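Local atomic coordinates of putative cell invasion protein with MAC/Perforin domain (Bacteroides thetaiotaomicron VPI-5482, PDB entry 3KK7), a protein that is of unknown function but belongs to the membrane-attack complex/perforin (MACPF) family and is putatively involved in cell invasion. Residues T53-C58 / T214-G219; S163-N168 / T334-Q339. One frame throughout, in Å; residues are numbered along the deposited sequence.

Overall arrangement
From the N terminus the chain passes 53-58, the loop leading into strand 58-60, then 163-168 on strand 157-173, 214-219 at the end of strand 211-218, and 334-339, which holds strand 334-338. Contact 1 closes a loop of 155 residues and contact 2 one of 165; their segments alternate, so the loops cross rather than nest. Their centres lie about 11 Å apart, and both reach the same antiparallel sheet of the MACPF region; contact 1 ties the loop before strand 58-60 to it and contact 2 brings strand 334-338 against strand 157-173. Strand 211-218 joins them, with probable hydrogen bonds from Asn168 N to Thr218 O (2.9 Å) and from Tyr217 N to Asp337 O (2.9 Å).

Contact 1. Residues T53-C58 / T214-G219; sequences TDFLGC and TGYYTG
Tyr216 reaches from strand 211-218 into the loop ahead of strand 58-60. Its CB points at the loop, and CG sits in the crowded position between the backbone N and the carbonyl carbon (chi1 62°), which carries the ring toward the loop. Along one side of the ring, Tyr216 CD2 lies 4.0 Å from Leu56 CD1, and Tyr216 CE2 comes to 3.6 Å from the same methyl. Leu56 CA lies in the ring plane at its edge. Further out, Tyr216 CZ rests 3.7 Å from Phe55 CB, the two side chains crossing at about a right angle. At the tip, Tyr216 OH lies at the edge of the Phe55 ring, near its plane, and accepts a weak, bent hydrogen bond from Phe55 N (3.3 Å, 130° at the hydrogen). Its stronger partner is Ala52 O, so this buried hydroxyl is held by two backbone groups, one of them weakly. An alanine here would remove the ring and its hydroxyl, and the loop would probably be held less firmly, without those bonds or the surface under Phe55 and Leu56. The turn from Phe55 to Cys58 is type II, closed by Cys58 N to Phe55 O at 3.2 Å, with Gly57 at positive phi. The strand turns its corner at Gly219, and the bent antiparallel sheet is characteristic of the MACPF fold.

Contact 2. Residues S163-N168 / T334-Q339; sequences SIEVVN and TMIDLQ
Two carboxylates meet tip to tip where strands 163-168 and 334-338 cross at 118°, their axes 8.5 Å apart at closest approach. Glu165 comes with CG anti to its carbonyl carbon and an extended chain beyond; Asp337 meets it at about a right angle. The planes of the two acid groups stand 84° apart, close to perpendicular, and Glu165 OE2 lies only 2.6 Å from Asp337 OD2. Each group has its own support. Ser163 OG gives Glu165 OE2 a weak hydrogen bond of 3.2 Å, while Leu338 N donates to the anti lone pair of Asp337 OD1 (2.8 Å, 148°), helping to fix the rotation of that carboxylate. Beside the acids, Ile336 puts CG1 in the crowded position between the backbone N and the carbonyl carbon, which directs CD1 toward strand 163-168. Ile336 CD1 sits 3.6 Å from Val166 O and packs beside the base of the Glu165 side chain, 4.1 Å from Glu165 CB. The Ile336 and Val167 side chains cross obliquely, Ile336 CD1 to Val167 CG2 4.0 Å. Outside the segments, Lys104 makes a salt bridge to Asp337 OD2; Arg221 bonds to Ile336 O and forms long, weak ion pairs with both acids. Two buried acid oxygens this close imply that one group probably holds a proton, with Lys104 and Arg221 likely to offset the charge that remains.

Contact 1. Residues T53-C58 / T214-G219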
ATOM      1  N   THR A  53       7.416  11.441  17.806  1.00 38.71           N
ATOM      2  CA  THR A  53       7.287  10.015  18.008  1.00 36.92           C
ATOM      3  C   THR A  53       5.921   9.490  17.535  1.00 35.77           C
ATOM      4  O   THR A  53       5.725   8.282  17.365  1.00 35.76           O
ATOM      5  CB  THR A  53       7.549   9.650  19.507  1.00 37.10           C
ATOM      6  OG1 THR A  53       6.371   9.905  20.279  1.00 37.20           O
ATOM      7  CG2 THR A  53       8.742  10.453  20.081  1.00 34.88           C
ATOM      8  N   ASP A  54       4.973  10.388  17.304  1.00 34.34           N
ATOM      9  CA  ASP A  54       3.623   9.977  16.899  1.00 33.33           C
ATOM     10  C   ASP A  54       3.495   9.525  15.444  1.00 31.57           C
ATOM     11  O   ASP A  54       2.418   9.144  15.059  1.00 30.85           O
ATOM     12  CB  ASP A  54       2.599  11.118  17.108  1.00 33.84           C
ATOM     13  CG  ASP A  54       2.405  11.508  18.561  1.00 35.10           C
ATOM     14  OD1 ASP A  54       2.266  10.623  19.442  1.00 36.38           O
ATOM     15  OD2 ASP A  54       2.334  12.725  18.798  1.00 39.48           O
ATOM     16  N   PHE A  55       4.535   9.595  14.617  1.00 30.15           N
ATOM     17  CA  PHE A  55       4.371   9.151  13.222  1.00 29.49           C
ATOM     18  C   PHE A  55       4.470   7.638  13.073  1.00 28.97           C
ATOM     19  O   PHE A  55       4.094   7.095  12.045  1.00 28.56           O
ATOM     20  CB  PHE A  55       5.372   9.821  12.290  1.00 29.22           C
ATOM     21  CG  PHE A  55       5.243  11.290  12.269  1.00 29.45           C
ATOM     22  CD1 PHE A  55       4.246  11.883  11.551  1.00 28.80           C
ATOM     23  CD2 PHE A  55       6.086  12.083  13.008  1.00 31.00           C
ATOM     24  CE1 PHE A  55       4.090  13.254  11.562  1.00 30.63           C
ATOM     25  CE2 PHE A  55       5.939  13.477  13.013  1.00 31.89           C
ATOM     26  CZ  PHE A  55       4.940  14.052  12.299  1.00 29.95           C
ATOM     27  N   LEU A  56       4.968   6.964  14.100  1.00 28.36           N
ATOM     28  CA  LEU A  56       5.218   5.546  14.004  1.00 28.33           C
ATOM     29  C   LEU A  56       3.897   4.805  13.861  1.00 27.72           C
ATOM     30  O   LEU A  56       2.939   5.123  14.529  1.00 27.37           O
ATOM     31  CB  LEU A  56       5.976   5.060  15.239  1.00 28.33           C
ATOM     32  CG  LEU A  56       6.856   3.828  15.025  1.00 28.65           C
ATOM     33  CD1 LEU A  56       7.968   4.100  14.033  1.00 24.59           C
ATOM     34  CD2 LEU A  56       7.422   3.388  16.398  1.00 29.13           C
ATOM     35  N   GLY A  57       3.855   3.843  12.951  1.00 27.72           N
ATOM     36  CA  GLY A  57       2.651   3.049  12.704  1.00 27.79           C
ATOM     37  C   GLY A  57       1.564   3.752  11.909  1.00 27.75           C
ATOM     38  O   GLY A  57       0.432   3.229  11.808  1.00 27.00           O
ATOM     39  N   CYS A  58       1.886   4.937  11.380  1.00 27.39           N
ATOM     40  CA  CYS A  58       0.983   5.648  10.483  1.00 28.46           C
ATOM     41  C   CYS A  58       1.236   5.293   9.047  1.00 27.39           C
ATOM     42  O   CYS A  58       2.334   4.891   8.672  1.00 27.18           O
ATOM     43  CB  CYS A  58       1.101   7.169  10.602  1.00 28.89           C
ATOM     44  SG  CYS A  58       0.453   7.740  12.156  1.00 33.47           S
ATOM     45  N   THR A 214       7.572   2.243   9.916  1.00 21.88           N
ATOM     46  CA  THR A 214       8.207   1.407  10.928  1.00 21.94           C
ATOM     47  C   THR A 214       9.595   1.898  11.353  1.00 22.58           C
ATOM     48  O   THR A 214      10.084   1.504  12.437  1.00 22.23           O
ATOM     49  CB  THR A 214       8.404  -0.044  10.426  1.00 21.70           C
ATOM     50  OG1 THR A 214       9.283  -0.042   9.292  1.00 25.55           O
ATOM     51  CG2 THR A 214       7.085  -0.704  10.048  1.00 19.57           C
ATOM     52  N   GLY A 215      10.245   2.716  10.511  1.00 22.63           N
ATOM     53  CA  GLY A 215      11.612   3.210  10.799  1.00 22.76           C
ATOM     54  C   GLY A 215      11.944   4.573  10.193  1.00 23.05           C
ATOM     55  O   GLY A 215      12.080   4.721   8.988  1.00 23.09           O
ATOM     56  N   TYR A 216      12.090   5.593  11.025  1.00 23.52           N
ATOM     57  CA  TYR A 216      12.411   6.915  10.511  1.00 23.38           C
ATOM     58  C   TYR A 216      13.374   7.659  11.391  1.00 23.43           C
ATOM     59  O   TYR A 216      13.716   7.184  12.469  1.00 22.99           O
ATOM     60  CB  TYR A 216      11.143   7.739  10.313  1.00 23.41           C
ATOM     61  CG  TYR A 216      10.287   8.056  11.536  1.00 23.71           C
ATOM     62  CD1 TYR A 216      10.485   9.215  12.281  1.00 22.09           C
ATOM     63  CD2 TYR A 216       9.210   7.223  11.884  1.00 23.85           C
ATOM     64  CE1 TYR A 216       9.652   9.533  13.353  1.00 22.05           C
ATOM     65  CE2 TYR A 216       8.384   7.512  12.960  1.00 23.55           C
ATOM     66  CZ  TYR A 216       8.595   8.670  13.698  1.00 23.51           C
ATOM     67  OH  TYR A 216       7.738   8.932  14.771  1.00 18.76           O
ATOM     68  N   TYR A 217      13.813   8.823  10.905  1.00 23.71           N
ATOM     69  CA  TYR A 217      14.678   9.719  11.666  1.00 23.57           C
ATOM     70  C   TYR A 217      13.925  10.968  12.048  1.00 23.34           C
ATOM     71  O   TYR A 217      12.989  11.368  11.358  1.00 23.43           O
ATOM     72  CB  TYR A 217      15.884  10.104  10.840  1.00 23.88           C
ATOM     73  CG  TYR A 217      16.781   8.945  10.512  1.00 24.47           C
ATOM     74  CD1 TYR A 217      17.712   8.489  11.429  1.00 25.61           C
ATOM     75  CD2 TYR A 217      16.697   8.299   9.280  1.00 24.75           C
ATOM     76  CE1 TYR A 217      18.547   7.442  11.120  1.00 25.66           C
ATOM     77  CE2 TYR A 217      17.520   7.255   8.968  1.00 25.16           C
ATOM     78  CZ  TYR A 217      18.439   6.830   9.896  1.00 24.25           C
ATOM     79  OH  TYR A 217      19.248   5.791   9.605  1.00 25.90           O
ATOM     80  N   THR A 218      14.321  11.571  13.174  1.00 23.30           N
ATOM     81  CA  THR A 218      13.759  12.847  13.596  1.00 22.64           C
ATOM     82  C   THR A 218      14.808  13.917  13.659  1.00 22.63           C
ATOM     83  O   THR A 218      15.990  13.632  13.889  1.00 23.04           O
ATOM     84  CB  THR A 218      13.121  12.793  14.979  1.00 22.40           C
ATOM     85  OG1 THR A 218      14.101  12.382  15.939  1.00 21.77           O
ATOM     86  CG2 THR A 218      11.920  11.863  14.969  1.00 21.15           C
ATOM     87  N   GLY A 219      14.354  15.150  13.474  1.00 22.07           N
ATOM     88  CA  GLY A 219      15.207  16.307  13.579  1.00 22.15           C
ATOM     89  C   GLY A 219      14.634  17.482  12.824  1.00 22.30           C
ATOM     90  O   GLY A 219      13.438  17.757  12.928  1.00 21.44           O
TER

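Contact 2. Residues S163-N168 / T334-Q339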
ATOM      1  N   SER A 163      19.510  17.659   0.263  1.00 23.04           N
ATOM      2  CA  SER A 163      18.984  17.441   1.599  1.00 23.76           C
ATOM      3  C   SER A 163      19.994  17.842   2.656  1.00 23.80           C
ATOM      4  O   SER A 163      21.165  17.457   2.606  1.00 24.61           O
ATOM      5  CB  SER A 163      18.558  15.996   1.802  1.00 23.86           C
ATOM      6  OG  SER A 163      17.742  15.893   2.957  1.00 25.95           O
ATOM      7  N   ILE A 164      19.535  18.640   3.604  1.00 23.77           N
ATOM      8  CA  ILE A 164      20.371  19.154   4.672  1.00 23.91           C
ATOM      9  C   ILE A 164      19.620  18.785   5.922  1.00 24.29           C
ATOM     10  O   ILE A 164      18.500  19.267   6.121  1.00 24.15           O
ATOM     11  CB  ILE A 164      20.529  20.689   4.557  1.00 23.79           C
ATOM     12  CG1 ILE A 164      21.216  21.028   3.236  1.00 23.62           C
ATOM     13  CG2 ILE A 164      21.299  21.271   5.749  1.00 22.28           C
ATOM     14  CD1 ILE A 164      21.524  22.477   3.047  1.00 23.20           C
ATOM     15  N   GLU A 165      20.219  17.927   6.742  1.00 24.54           N
ATOM     16  CA  GLU A 165      19.524  17.333   7.890  1.00 25.25           C
ATOM     17  C   GLU A 165      20.316  17.449   9.184  1.00 24.79           C
ATOM     18  O   GLU A 165      21.505  17.079   9.250  1.00 24.50           O
ATOM     19  CB  GLU A 165      19.255  15.845   7.630  1.00 25.21           C
ATOM     20  CG  GLU A 165      18.488  15.620   6.375  1.00 28.16           C
ATOM     21  CD  GLU A 165      18.064  14.185   6.131  1.00 30.44           C
ATOM     22  OE1 GLU A 165      18.726  13.217   6.591  1.00 32.98           O
ATOM     23  OE2 GLU A 165      17.050  14.051   5.435  1.00 29.84           O
ATOM     24  N   VAL A 166      19.663  17.957  10.216  1.00 24.41           N
ATOM     25  CA  VAL A 166      20.219  17.829  11.545  1.00 24.58           C
ATOM     26  C   VAL A 166      19.451  16.676  12.192  1.00 24.92           C
ATOM     27  O   VAL A 166      18.232  16.735  12.375  1.00 24.55           O
ATOM     28  CB  VAL A 166      20.129  19.101  12.316  1.00 24.46           C
ATOM     29  CG1 VAL A 166      20.778  18.903  13.702  1.00 23.10           C
ATOM     30  CG2 VAL A 166      20.829  20.173  11.539  1.00 24.58           C
ATOM     31  N   VAL A 167      20.164  15.592  12.459  1.00 25.33           N
ATOM     32  CA  VAL A 167      19.522  14.378  12.900  1.00 25.39           C
ATOM     33  C   VAL A 167      19.717  14.270  14.391  1.00 26.89           C
ATOM     34  O   VAL A 167      20.834  14.417  14.922  1.00 26.47           O
ATOM     35  CB  VAL A 167      20.030  13.143  12.136  1.00 25.34           C
ATOM     36  CG1 VAL A 167      19.407  11.881  12.685  1.00 23.00           C
ATOM     37  CG2 VAL A 167      19.720  13.304  10.650  1.00 21.91           C
ATOM     38  N   ASN A 168      18.600  14.046  15.067  1.00 28.05           N
ATOM     39  CA  ASN A 168      18.624  13.999  16.503  1.00 29.39           C
ATOM     40  C   ASN A 168      18.108  12.705  17.094  1.00 29.31           C
ATOM     41  O   ASN A 168      18.482  12.336  18.199  1.00 29.54           O
ATOM     42  CB  ASN A 168      17.829  15.159  17.040  1.00 29.90           C
ATOM     43  CG  ASN A 168      18.262  15.551  18.401  1.00 31.81           C
ATOM     44  OD1 ASN A 168      19.383  16.058  18.581  1.00 37.55           O
ATOM     45  ND2 ASN A 168      17.389  15.338  19.384  1.00 33.21           N
ATOM     46  N   THR A 334      10.781  17.050  13.997  1.00 26.86           N
ATOM     47  CA  THR A 334       9.695  16.291  13.396  1.00 26.08           C
ATOM     48  C   THR A 334      10.312  15.145  12.610  1.00 25.40           C
ATOM     49  O   THR A 334      11.520  14.965  12.654  1.00 24.37           O
ATOM     50  CB  THR A 334       8.794  17.182  12.518  1.00 25.82           C
ATOM     51  OG1 THR A 334       7.616  16.449  12.161  1.00 26.79           O
ATOM     52  CG2 THR A 334       9.522  17.639  11.251  1.00 25.02           C
HETATM   53  N   MSE A 335       9.493  14.358  11.927  1.00 25.45           N
HETATM   54  CA  MSE A 335      10.020  13.303  11.062  1.00 25.97           C
HETATM   55  C   MSE A 335      10.684  13.940   9.831  1.00 25.90           C
HETATM   56  O   MSE A 335      10.044  14.707   9.133  1.00 25.66           O
HETATM   57  CB  MSE A 335       8.903  12.371  10.613  1.00 26.29           C
HETATM   58  CG  MSE A 335       9.347  11.293   9.618  1.00 26.31           C
HETATM   59 SE   MSE A 335       7.881  10.078   9.289  0.75 25.44          SE
HETATM   60  CE  MSE A 335       7.458  10.473   7.436  1.00 26.68           C
ATOM     61  N   ILE A 336      11.948  13.597   9.561  1.00 25.82           N
ATOM     62  CA  ILE A 336      12.699  14.215   8.478  1.00 25.33           C
ATOM     63  C   ILE A 336      13.271  13.294   7.378  1.00 25.65           C
ATOM     64  O   ILE A 336      13.696  13.792   6.330  1.00 25.00           O
ATOM     65  CB  ILE A 336      13.828  15.064   9.039  1.00 25.27           C
ATOM     66  CG1 ILE A 336      14.811  14.208   9.830  1.00 25.74           C
ATOM     67  CG2 ILE A 336      13.256  16.164   9.886  1.00 24.09           C
ATOM     68  CD1 ILE A 336      16.141  14.900  10.107  1.00 24.14           C
ATOM     69  N   ASP A 337      13.295  11.979   7.593  1.00 25.87           N
ATOM     70  CA  ASP A 337      13.828  11.036   6.584  1.00 25.95           C
ATOM     71  C   ASP A 337      13.498   9.638   7.045  1.00 25.96           C
ATOM     72  O   ASP A 337      13.050   9.449   8.176  1.00 25.95           O
ATOM     73  CB  ASP A 337      15.353  11.175   6.410  1.00 26.07           C
ATOM     74  CG  ASP A 337      15.826  10.966   4.954  1.00 27.54           C
ATOM     75  OD1 ASP A 337      15.187  10.149   4.245  1.00 28.09           O
ATOM     76  OD2 ASP A 337      16.846  11.602   4.530  1.00 26.28           O
ATOM     77  N   LEU A 338      13.729   8.662   6.180  1.00 25.72           N
ATOM     78  CA  LEU A 338      13.369   7.278   6.455  1.00 25.42           C
ATOM     79  C   LEU A 338      14.626   6.408   6.609  1.00 25.30           C
ATOM     80  O   LEU A 338      15.638   6.646   5.973  1.00 24.46           O
ATOM     81  CB  LEU A 338      12.501   6.726   5.325  1.00 25.29           C
ATOM     82  CG  LEU A 338      11.144   7.403   5.108  1.00 26.44           C
ATOM     83  CD1 LEU A 338      10.518   6.964   3.792  1.00 26.67           C
ATOM     84  CD2 LEU A 338      10.175   7.121   6.264  1.00 26.93           C
ATOM     85  N   GLN A 339      14.536   5.414   7.487  1.00 24.95           N
ATOM     86  CA  GLN A 339      15.553   4.399   7.637  1.00 24.54           C
ATOM     87  C   GLN A 339      15.413   3.422   6.504  1.00 24.24           C
ATOM     88  O   GLN A 339      14.325   3.247   5.965  1.00 23.92           O
ATOM     89  CB  GLN A 339      15.343   3.619   8.935  1.00 24.38           C
ATOM     90  CG  GLN A 339      15.583   4.411  10.173  1.00 22.93           C
ATOM     91  CD  GLN A 339      15.400   3.576  11.431  1.00 22.05           C
ATOM     92  OE1 GLN A 339      15.771   2.385  11.469  1.00 18.46           O
ATOM     93  NE2 GLN A 339      14.869   4.210  12.491  1.00 18.67           N
TER